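Local coordinates for Alr1585 protein (Nostoc sp., PDB 5C2I) that probably uses a bound haem to reduce hydrogen peroxide while oxidising dyes and other substrates, as a tetrameric dye-decolorizing (DyP-type) peroxidase, at residues A[141-146]-A[180-184]. The protein carries 1 engineered substitution. Numbering follows the deposited sequence.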
ATOM      1  N   GLU A 141       2.168  20.212 -30.996  1.00 23.74           N
ATOM      2  CA  GLU A 141       3.100  19.099 -30.999  1.00 26.13           C
ATOM      3  C   GLU A 141       3.134  18.446 -32.379  1.00 25.53           C
ATOM      4  O   GLU A 141       2.108  18.362 -33.083  1.00 24.67           O
ATOM      5  CB  GLU A 141       2.765  18.104 -29.902  1.00 26.00           C
ATOM      6  CG  GLU A 141       3.192  18.671 -28.549  1.00 27.37           C
ATOM      7  CD  GLU A 141       2.883  17.784 -27.366  1.00 27.99           C
ATOM      8  OE1 GLU A 141       2.479  16.633 -27.548  1.00 26.16           O
ATOM      9  OE2 GLU A 141       3.058  18.275 -26.218  1.00 32.53           O
ATOM     10  N   LEU A 142       4.346  18.038 -32.786  1.00 27.86           N
ATOM     11  CA  LEU A 142       4.592  17.513 -34.143  1.00 29.03           C
ATOM     12  C   LEU A 142       3.605  16.438 -34.587  1.00 29.70           C
ATOM     13  O   LEU A 142       3.097  16.496 -35.696  1.00 29.54           O
ATOM     14  CB  LEU A 142       6.020  16.958 -34.253  1.00 31.18           C
ATOM     15  CG  LEU A 142       7.157  17.982 -34.235  1.00 32.93           C
ATOM     16  CD1 LEU A 142       8.495  17.279 -34.011  1.00 34.29           C
ATOM     17  CD2 LEU A 142       7.182  18.774 -35.548  1.00 34.74           C
ATOM     18  N   GLY A 143       3.301  15.492 -33.709  1.00 30.78           N
ATOM     19  CA  GLY A 143       2.362  14.412 -34.036  1.00 31.31           C
ATOM     20  C   GLY A 143       1.014  14.916 -34.586  1.00 32.52           C
ATOM     21  O   GLY A 143       0.462  14.362 -35.548  1.00 36.72           O
ATOM     22  N   PHE A 144       0.512  16.009 -34.016  1.00 26.64           N
ATOM     23  CA  PHE A 144      -0.771  16.530 -34.406  1.00 23.70           C
ATOM     24  C   PHE A 144      -0.723  17.393 -35.654  1.00 25.27           C
ATOM     25  O   PHE A 144      -1.765  17.732 -36.182  1.00 24.03           O
ATOM     26  CB  PHE A 144      -1.399  17.306 -33.238  1.00 23.19           C
ATOM     27  CG  PHE A 144      -1.752  16.431 -32.051  1.00 22.50           C
ATOM     28  CD1 PHE A 144      -2.836  15.572 -32.105  1.00 21.79           C
ATOM     29  CD2 PHE A 144      -0.971  16.434 -30.914  1.00 22.49           C
ATOM     30  CE1 PHE A 144      -3.154  14.775 -31.034  1.00 20.40           C
ATOM     31  CE2 PHE A 144      -1.281  15.627 -29.838  1.00 21.35           C
ATOM     32  CZ  PHE A 144      -2.371  14.787 -29.902  1.00 20.84           C
ATOM     33  N   GLN A 145       0.478  17.769 -36.112  1.00 25.79           N
ATOM     34  CA  GLN A 145       0.589  18.555 -37.324  1.00 28.53           C
ATOM     35  C   GLN A 145       0.392  17.739 -38.582  1.00 29.11           C
ATOM     36  O   GLN A 145       0.158  18.296 -39.642  1.00 28.57           O
ATOM     37  CB  GLN A 145       1.922  19.300 -37.372  1.00 29.12           C
ATOM     38  CG  GLN A 145       2.008  20.338 -36.246  1.00 29.58           C
ATOM     39  CD  GLN A 145       3.173  21.278 -36.375  1.00 31.70           C
ATOM     40  OE1 GLN A 145       3.564  21.624 -37.472  1.00 37.22           O
ATOM     41  NE2 GLN A 145       3.756  21.674 -35.256  1.00 32.33           N
ATOM     42  N   SER A 146       0.529  16.426 -38.485  1.00 30.49           N
ATOM     43  CA  SER A 146       0.283  15.538 -39.628  1.00 33.60           C
ATOM     44  C   SER A 146      -1.194  15.520 -39.969  1.00 33.21           C
ATOM     45  O   SER A 146      -2.024  15.852 -39.142  1.00 32.87           O
ATOM     46  CB  SER A 146       0.693  14.110 -39.280  1.00 37.06           C
ATOM     47  OG  SER A 146       2.115  14.034 -39.155  1.00 42.14           O
ATOM     48  N   VAL A 180       1.282   8.224 -36.298  1.00 22.59           N
ATOM     49  CA  VAL A 180       1.899   9.554 -36.311  1.00 23.70           C
ATOM     50  C   VAL A 180       2.007  10.129 -34.906  1.00 23.04           C
ATOM     51  O   VAL A 180       2.764  11.068 -34.674  1.00 23.86           O
ATOM     52  CB  VAL A 180       1.173  10.544 -37.271  1.00 23.68           C
ATOM     53  CG1 VAL A 180       1.201  10.009 -38.698  1.00 25.34           C
ATOM     54  CG2 VAL A 180      -0.253  10.841 -36.822  1.00 24.22           C
ATOM     55  N   HIS A 181       1.236   9.584 -33.977  1.00 21.81           N
ATOM     56  CA  HIS A 181       1.261  10.047 -32.603  1.00 21.99           C
ATOM     57  C   HIS A 181       0.704   8.983 -31.681  1.00 20.60           C
ATOM     58  O   HIS A 181      -0.213   8.237 -32.080  1.00 19.63           O
ATOM     59  CB  HIS A 181       0.469  11.345 -32.467  1.00 22.39           C
ATOM     60  CG  HIS A 181       0.625  11.981 -31.145  1.00 24.15           C
ATOM     61  ND1 HIS A 181       1.846  12.411 -30.683  1.00 26.67           N
ATOM     62  CD2 HIS A 181      -0.247  12.150 -30.127  1.00 23.86           C
ATOM     63  CE1 HIS A 181       1.701  12.898 -29.461  1.00 26.23           C
ATOM     64  NE2 HIS A 181       0.443  12.745 -29.101  1.00 24.23           N
ATOM     65  N   ARG A 182       1.253   8.911 -30.463  1.00 19.34           N
ATOM     66  CA  ARG A 182       0.733   8.025 -29.419  1.00 18.38           C
ATOM     67  C   ARG A 182       0.610   8.775 -28.096  1.00 18.46           C
ATOM     68  O   ARG A 182       1.502   9.543 -27.719  1.00 17.98           O
ATOM     69  CB  ARG A 182       1.622   6.794 -29.249  1.00 18.61           C
ATOM     70  CG  ARG A 182       1.228   5.866 -28.112  1.00 18.18           C
ATOM     71  CD  ARG A 182       2.050   4.576 -28.054  1.00 18.45           C
ATOM     72  NE  ARG A 182       1.817   3.833 -26.815  1.00 18.09           N
ATOM     73  CZ  ARG A 182       1.964   2.537 -26.647  1.00 18.26           C
ATOM     74  NH1 ARG A 182       2.302   1.732 -27.651  1.00 18.16           N
ATOM     75  NH2 ARG A 182       1.734   2.029 -25.446  1.00 18.63           N
ATOM     76  N   GLU A 183      -0.463   8.474 -27.369  1.00 17.38           N
ATOM     77  CA  GLU A 183      -0.570   8.798 -25.959  1.00 17.34           C
ATOM     78  C   GLU A 183      -0.861   7.533 -25.141  1.00 17.34           C
ATOM     79  O   GLU A 183      -1.490   6.572 -25.632  1.00 16.62           O
ATOM     80  CB  GLU A 183      -1.659   9.838 -25.714  1.00 16.78           C
ATOM     81  CG  GLU A 183      -1.446  11.198 -26.403  1.00 17.33           C
ATOM     82  CD  GLU A 183      -0.338  12.043 -25.800  1.00 18.44           C
ATOM     83  OE1 GLU A 183       0.135  11.781 -24.664  1.00 18.30           O
ATOM     84  OE2 GLU A 183       0.073  13.015 -26.498  1.00 20.00           O
ATOM     85  N   ASP A 184      -0.427   7.571 -23.877  1.00 17.13           N
ATOM     86  CA  ASP A 184      -0.747   6.560 -22.890  1.00 17.31           C
ATOM     87  C   ASP A 184      -1.445   7.280 -21.736  1.00 17.61           C
ATOM     88  O   ASP A 184      -0.798   7.861 -20.874  1.00 19.07           O
ATOM     89  CB  ASP A 184       0.523   5.870 -22.394  1.00 17.47           C
ATOM     90  CG  ASP A 184       1.080   4.883 -23.411  1.00 18.25           C
ATOM     91  OD1 ASP A 184       1.801   5.311 -24.365  1.00 17.39           O
ATOM     92  OD2 ASP A 184       0.745   3.681 -23.279  1.00 18.29           O
TER
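Start at Glu141, whose side chain reaches along the strand until OE1 lies 4.5 Å from Glu183 OE2. Two carboxylates this close are tolerable because Lys258 forms a salt bridge to both. Gly143, in the short helical turn that follows, rests directly on the strand, its CA 3.4 Å from Val180 O and 3.9 Å from His181 CB. A CB here would run into His181 ND1, so the close approach depends on the missing side chain; Gln171 of the second subunit hydrogen-bonds Gly143 N. Phe144 then swings its ring against the His181 imidazole: Phe144 CZ lies 3.4 Å from His181 CD2, with the planes inclined at 50°. His181 is held in place by its NE2, which donates to Glu183 OE2 at 2.6 Å. Finally Ser146 OG touches Val180 CB at 4.1 Å. No hydrogen bond joins the segments directly; van der Waals contact, with Lys258 bridging the carboxylates, packs the turn on the face of strand 177-189 turned to the second sheet, where the two ferredoxin-like halves of the DyP fold meet, beside a subunit interface.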